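Local coordinates for protein TRAP-type transporter, periplasmic component (Cupriavidus necator, PDB 4P8B) that binds (S)-2-acetolactate and, as the periplasmic solute-binding component of a TRAP-type transporter, probably delivers it to the membrane components for uptake, at residues A[175-180]-A[185-190]; A[212-217]-A[229-234]. One frame throughout, in Å; residues are numbered along the deposited sequence.

Contact 1 (A[175-180]-A[185-190]); sequences LRVVGS and ETFNAL. With X2X ((2S)-2-hydroxy-2-methyl-3-oxobutanoic acid), chain D.
Apolar packing of L175 and V177 against F187 joins strand 174-177 to helix 181-189, the helix that follows it in the chain, in a buried layer on the side of the strand turned from the ligand. The phenyl ring bridges both strand residues. CD1 of L175 lies 3.6 Å from CE1 of F187, and CG1 of V177 sits beside the CD2-CE2 edge, 3.6 Å from CD2 of F187, on the same side of the ring plane as the leucine methyl. L175 and F187 cross at about a right angle, whereas V177 and F187 run past each other in opposite senses. Both methyl groups approach the ring obliquely. The aromatic group gets there because CG of F187 is anti to its own carbonyl carbon (chi1 -79°), which sends the ring from the helix toward the strand; it also touches P194 of strand 193-196. Together these elements form a beta-alpha-beta crossover whose two strands are parallel, L175 and V177 being hydrogen-bonded through their backbones to T195.

Between the two apolar residues, R176 reaches the opposite way, to the bound (S)-2-acetolactate. Its guanidinium grips the carboxylate with two nearly straight hydrogen bonds, NH1 to OAE and NH2 to OAD, each 2.8 Å long, the carboxylate lying at the edge of the guanidinium. The bend at chi2 (-91°) turns the otherwise extended chain toward the ligand. NH2 also donates to the carbonyl oxygen of M197, which helps fix the rotation of the group, while the backbone N of V178 lies over one guanidinium face. V178 adds an apolar wall to the pocket, with CG2 3.6 Å from OAD of the ligand.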
loop_
_atom_site.group_PDB
_atom_site.type_symbol
_atom_site.label_atom_id
_atom_site.label_comp_id
_atom_site.label_asym_id
_atom_site.label_seq_id
_atom_site.Cartn_x
_atom_site.Cartn_y
_atom_site.Cartn_z
ATOM N N LEU A 175 -12.570 13.391 -2.926
ATOM C CA LEU A 175 -11.984 12.169 -2.406
ATOM C C LEU A 175 -10.527 12.401 -2.067
ATOM O O LEU A 175 -9.776 12.926 -2.870
ATOM C CB LEU A 175 -12.115 11.039 -3.421
ATOM C CG LEU A 175 -13.573 10.616 -3.637
ATOM C CD1 LEU A 175 -13.643 9.595 -4.765
ATOM C CD2 LEU A 175 -14.183 10.066 -2.350
ATOM N N ARG A 176 -10.141 12.057 -0.850
ATOM C CA ARG A 176 -8.730 12.096 -0.507
ATOM C C ARG A 176 -7.984 10.956 -1.175
ATOM O O ARG A 176 -8.441 9.819 -1.162
ATOM C CB ARG A 176 -8.556 12.026 1.010
ATOM C CG ARG A 176 -7.103 11.999 1.490
ATOM C CD ARG A 176 -6.631 10.570 1.604
ATOM N NE ARG A 176 -5.237 10.494 2.019
ATOM C CZ ARG A 176 -4.618 9.353 2.298
ATOM N NH1 ARG A 176 -5.249 8.198 2.222
ATOM N NH2 ARG A 176 -3.343 9.386 2.677
ATOM N N VAL A 177 -6.795 11.286 -1.693
ATOM C CA VAL A 177 -5.833 10.314 -2.190
ATOM C C VAL A 177 -4.466 10.656 -1.591
ATOM O O VAL A 177 -4.273 11.738 -1.024
ATOM C CB VAL A 177 -5.789 10.287 -3.745
ATOM C CG1 VAL A 177 -7.147 9.832 -4.319
ATOM C CG2 VAL A 177 -5.368 11.619 -4.313
ATOM N N VAL A 178 -3.506 9.752 -1.732
ATOM C CA VAL A 178 -2.133 10.037 -1.356
ATOM C C VAL A 178 -1.557 10.931 -2.432
ATOM O O VAL A 178 -2.002 10.871 -3.588
ATOM C CB VAL A 178 -1.321 8.732 -1.274
ATOM C CG1 VAL A 178 0.132 9.022 -0.963
ATOM C CG2 VAL A 178 -1.920 7.804 -0.233
ATOM N N GLY A 179 -0.535 11.711 -2.103
ATOM C CA GLY A 179 0.096 12.601 -3.064
ATOM C C GLY A 179 1.007 11.935 -4.080
ATOM O O GLY A 179 2.197 12.219 -4.125
ATOM N N SER A 180 0.441 11.072 -4.910
ATOM C CA SER A 180 1.142 10.501 -6.057
ATOM C C SER A 180 0.260 10.764 -7.289
ATOM O O SER A 180 -0.879 10.319 -7.313
ATOM C CB SER A 180 1.397 9.013 -5.820
ATOM O OG SER A 180 1.286 8.236 -7.004
ATOM N N GLU A 185 -4.971 11.606 -11.480
ATOM C CA GLU A 185 -5.426 11.357 -12.845
ATOM C C GLU A 185 -6.516 10.286 -12.905
ATOM O O GLU A 185 -7.491 10.435 -13.659
ATOM C CB GLU A 185 -4.240 10.988 -13.740
ATOM C CG GLU A 185 -3.309 12.169 -13.941
ATOM C CD GLU A 185 -2.163 11.871 -14.883
ATOM O OE1 GLU A 185 -2.340 11.054 -15.809
ATOM O OE2 GLU A 185 -1.076 12.459 -14.703
ATOM N N THR A 186 -6.383 9.223 -12.121
ATOM C CA THR A 186 -7.404 8.182 -12.110
ATOM C C THR A 186 -8.742 8.750 -11.671
ATOM O O THR A 186 -9.772 8.506 -12.303
ATOM C CB THR A 186 -6.997 7.036 -11.195
ATOM O OG1 THR A 186 -5.856 6.393 -11.778
ATOM C CG2 THR A 186 -8.124 6.026 -11.012
ATOM N N PHE A 187 -8.749 9.492 -10.571
ATOM C CA PHE A 187 -10.016 10.027 -10.074
ATOM C C PHE A 187 -10.554 11.169 -10.934
ATOM O O PHE A 187 -11.779 11.321 -11.059
ATOM C CB PHE A 187 -9.907 10.373 -8.588
ATOM C CG PHE A 187 -10.013 9.162 -7.710
ATOM C CD1 PHE A 187 -11.251 8.635 -7.398
ATOM C CD2 PHE A 187 -8.879 8.521 -7.230
ATOM C CE1 PHE A 187 -11.370 7.490 -6.642
ATOM C CE2 PHE A 187 -8.995 7.383 -6.468
ATOM C CZ PHE A 187 -10.231 6.876 -6.167
ATOM N N ASN A 188 -9.683 11.951 -11.564
ATOM C CA ASN A 188 -10.138 12.941 -12.548
ATOM C C ASN A 188 -10.885 12.259 -13.701
ATOM O O ASN A 188 -11.887 12.776 -14.179
ATOM C CB ASN A 188 -8.975 13.751 -13.143
ATOM C CG ASN A 188 -8.377 14.744 -12.179
ATOM O OD1 ASN A 188 -8.936 15.037 -11.134
ATOM N ND2 ASN A 188 -7.230 15.291 -12.548
ATOM N N ALA A 189 -10.385 11.116 -14.159
ATOM C CA ALA A 189 -11.027 10.392 -15.262
ATOM C C ALA A 189 -12.413 9.909 -14.878
ATOM O O ALA A 189 -13.253 9.687 -15.746
ATOM C CB ALA A 189 -10.167 9.211 -15.682
ATOM N N LEU A 190 -12.637 9.718 -13.584
ATOM C CA LEU A 190 -13.921 9.270 -13.054
ATOM C C LEU A 190 -14.832 10.443 -12.685
ATOM O O LEU A 190 -15.913 10.238 -12.135
ATOM C CB LEU A 190 -13.708 8.355 -11.845
ATOM C CG LEU A 190 -12.953 7.069 -12.177
ATOM C CD1 LEU A 190 -12.541 6.308 -10.934
ATOM C CD2 LEU A 190 -13.812 6.214 -13.070
HETATM O OAD X2X D . -2.046 6.958 3.309
HETATM C CAH X2X D . -2.674 5.859 3.168
HETATM O OAE X2X D . -3.856 5.829 2.714
HETATM C CAI X2X D . -2.016 4.567 3.524
HETATM C CAB X2X D . -1.852 4.518 5.028
HETATM O OAF X2X D . -2.700 3.480 2.967
HETATM C CAG X2X D . -0.683 4.608 2.849
HETATM O OAC X2X D . 0.324 4.922 3.482
HETATM C CAA X2X D . -0.576 4.299 1.394
#

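Contact 2 (A[212-217]-A[229-234]); sequences DGQENP and VGQKFV. With X2X ((2S)-2-hydroxy-2-methyl-3-oxobutanoic acid), chain D.
Van der Waals contact around the amide of Q231 makes up this buried join between strand 213-216 and the loop leading into strand 233-235. OE1 of Q231 lies 3.3 Å from CA of G213, and the same oxygen is 4.1 Å from CG of Q214. The amide planes of Q214 and Q231 are nearly perpendicular, 79° apart.

Hydrogen bonds set both amides in place from other directions. NE2 of Q231 turns back to the carbonyl oxygen of V229, 3.1 Å away, in a nearly straight bond (177°) with the acceptor in the plane of the amide. S158 OG bonds both OE1 of Q231 and NE2 of Q214, linking the two glutamines through a residue of the intervening strand 156-159. The other atom of the Q214 amide, OE1, accepts ND2 of N216 at 2.9 Å, with the donor nearly in line with the C=O.

Ligand bonds complete the set: OAF of (S)-2-acetolactate, its hydroxyl, donates to OD1 of N216 at 2.7 Å, and ND2 of N216 gives a more bent bond to the carboxylate atom OAE (3.0 Å, 140°). Q214 is thus a second-shell residue that orients N216 in the acetolactate pocket of this TRAP solute-binding protein.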
loop_
_atom_site.group_PDB
_atom_site.type_symbol
_atom_site.label_atom_id
_atom_site.label_comp_id
_atom_site.label_asym_id
_atom_site.label_seq_id
_atom_site.Cartn_x
_atom_site.Cartn_y
_atom_site.Cartn_z
ATOM N N ASP A 212 -15.122 14.161 1.180
ATOM C CA ASP A 212 -16.274 13.272 1.264
ATOM C C ASP A 212 -15.870 11.820 1.537
ATOM O O ASP A 212 -16.658 11.041 2.090
ATOM C CB ASP A 212 -17.084 13.305 -0.048
ATOM C CG ASP A 212 -17.559 14.685 -0.424
ATOM O OD1 ASP A 212 -17.995 15.444 0.470
ATOM O OD2 ASP A 212 -17.567 15.002 -1.636
ATOM N N GLY A 213 -14.666 11.428 1.115
ATOM C CA GLY A 213 -14.290 10.027 1.122
ATOM C C GLY A 213 -12.818 9.803 0.905
ATOM O O GLY A 213 -12.032 10.764 0.923
ATOM N N GLN A 214 -12.457 8.534 0.717
ATOM C CA GLN A 214 -11.080 8.085 0.686
ATOM C C GLN A 214 -11.051 6.683 0.065
ATOM O O GLN A 214 -12.091 6.177 -0.375
ATOM C CB GLN A 214 -10.479 8.091 2.117
ATOM C CG GLN A 214 -11.140 7.143 3.096
ATOM C CD GLN A 214 -10.579 5.742 3.070
ATOM O OE1 GLN A 214 -9.368 5.566 3.231
ATOM N NE2 GLN A 214 -11.422 4.734 2.922
ATOM N N GLU A 215 -9.879 6.053 0.039
ATOM C CA GLU A 215 -9.745 4.724 -0.517
ATOM C C GLU A 215 -8.608 4.016 0.193
ATOM O O GLU A 215 -7.544 4.595 0.396
ATOM C CB GLU A 215 -9.510 4.800 -2.046
ATOM C CG GLU A 215 -8.502 5.859 -2.513
ATOM C CD GLU A 215 -7.046 5.426 -2.373
ATOM O OE1 GLU A 215 -6.675 4.386 -2.958
ATOM O OE2 GLU A 215 -6.256 6.131 -1.683
ATOM N N ASN A 216 -8.838 2.797 0.643
ATOM C CA ASN A 216 -7.832 2.107 1.472
ATOM C C ASN A 216 -8.224 0.649 1.648
ATOM O O ASN A 216 -9.388 0.271 1.416
ATOM C CB ASN A 216 -7.722 2.752 2.868
ATOM C CG ASN A 216 -6.444 3.552 3.066
ATOM O OD1 ASN A 216 -5.352 3.018 2.946
ATOM N ND2 ASN A 216 -6.575 4.823 3.408
ATOM N N PRO A 217 -7.271 -0.203 2.034
ATOM C CA PRO A 217 -7.626 -1.597 2.276
ATOM C C PRO A 217 -8.623 -1.762 3.414
ATOM O O PRO A 217 -8.716 -0.927 4.337
ATOM C CB PRO A 217 -6.265 -2.246 2.598
ATOM C CG PRO A 217 -5.271 -1.328 2.025
ATOM C CD PRO A 217 -5.837 0.039 2.244
ATOM N N VAL A 229 -15.763 8.411 11.073
ATOM C CA VAL A 229 -15.486 9.696 10.429
ATOM C C VAL A 229 -16.158 9.742 9.052
ATOM O O VAL A 229 -15.554 10.115 8.041
ATOM C CB VAL A 229 -13.978 10.028 10.375
ATOM C CG1 VAL A 229 -13.472 10.381 11.789
ATOM C CG2 VAL A 229 -13.174 8.896 9.785
ATOM N N GLY A 230 -17.423 9.338 9.058
ATOM C CA GLY A 230 -18.321 9.539 7.938
ATOM C C GLY A 230 -18.302 8.513 6.843
ATOM O O GLY A 230 -19.083 8.644 5.907
ATOM N N GLN A 231 -17.475 7.491 6.941
ATOM C CA GLN A 231 -17.289 6.591 5.811
ATOM C C GLN A 231 -18.306 5.462 5.911
ATOM O O GLN A 231 -17.995 4.360 6.368
ATOM C CB GLN A 231 -15.857 6.091 5.763
ATOM C CG GLN A 231 -14.849 7.226 5.692
ATOM C CD GLN A 231 -15.182 8.227 4.618
ATOM O OE1 GLN A 231 -15.173 7.888 3.439
ATOM N NE2 GLN A 231 -15.481 9.449 4.998
ATOM N N LYS A 232 -19.504 5.741 5.411
ATOM C CA LYS A 232 -20.654 4.852 5.608
ATOM C C LYS A 232 -21.097 4.124 4.354
ATOM O O LYS A 232 -21.995 3.285 4.423
ATOM C CB LYS A 232 -21.793 5.632 6.266
ATOM C CG LYS A 232 -21.391 6.020 7.711
ATOM C CD LYS A 232 -22.325 6.999 8.373
ATOM C CE LYS A 232 -21.780 7.443 9.721
ATOM N NZ LYS A 232 -21.395 6.283 10.582
ATOM N N PHE A 233 -20.468 4.457 3.231
ATOM C CA PHE A 233 -20.658 3.758 1.954
ATOM C C PHE A 233 -19.291 3.267 1.523
ATOM O O PHE A 233 -18.312 4.022 1.589
ATOM C CB PHE A 233 -21.177 4.722 0.903
ATOM C CG PHE A 233 -22.546 5.254 1.193
ATOM C CD1 PHE A 233 -23.678 4.594 0.751
ATOM C CD2 PHE A 233 -22.709 6.426 1.927
ATOM C CE1 PHE A 233 -24.942 5.094 1.015
ATOM C CE2 PHE A 233 -23.973 6.919 2.209
ATOM C CZ PHE A 233 -25.095 6.257 1.732
ATOM N N VAL A 234 -19.201 2.004 1.115
ATOM C CA VAL A 234 -17.988 1.431 0.556
ATOM C C VAL A 234 -18.340 0.638 -0.690
ATOM O O VAL A 234 -19.327 -0.077 -0.697
ATOM C CB VAL A 234 -17.337 0.444 1.558
ATOM C CG1 VAL A 234 -16.231 -0.376 0.890
ATOM C CG2 VAL A 234 -16.805 1.171 2.765
HETATM O OAD X2X D . -2.046 6.958 3.309
HETATM C CAH X2X D . -2.674 5.859 3.168
HETATM O OAE X2X D . -3.856 5.829 2.714
HETATM C CAI X2X D . -2.016 4.567 3.524
HETATM C CAB X2X D . -1.852 4.518 5.028
HETATM O OAF X2X D . -2.700 3.480 2.967
HETATM C CAG X2X D . -0.683 4.608 2.849
HETATM O OAC X2X D . 0.324 4.922 3.482
HETATM C CAA X2X D . -0.576 4.299 1.394
#

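In the fold
From the N terminus, contact 1 comes first: 175-180 and 185-190 close a short loop of four helical residues within the unit formed by strand 174-177, helix 181-189 and strand 193-196. After strand 193-196 and helix 199-208, contact 2 closes a second, longer loop that carries helix 218-223. The loops follow in series, neither nesting nor crossing. Their segments nevertheless meet: R176 N lies 2.9 Å from G213 O, a probable hydrogen bond, and L175 packs on G213. Strand 174-177 is thereby tied to strand 213-216, and hence to its four-stranded sheet, with R176 and N216 converging on the same acetolactate.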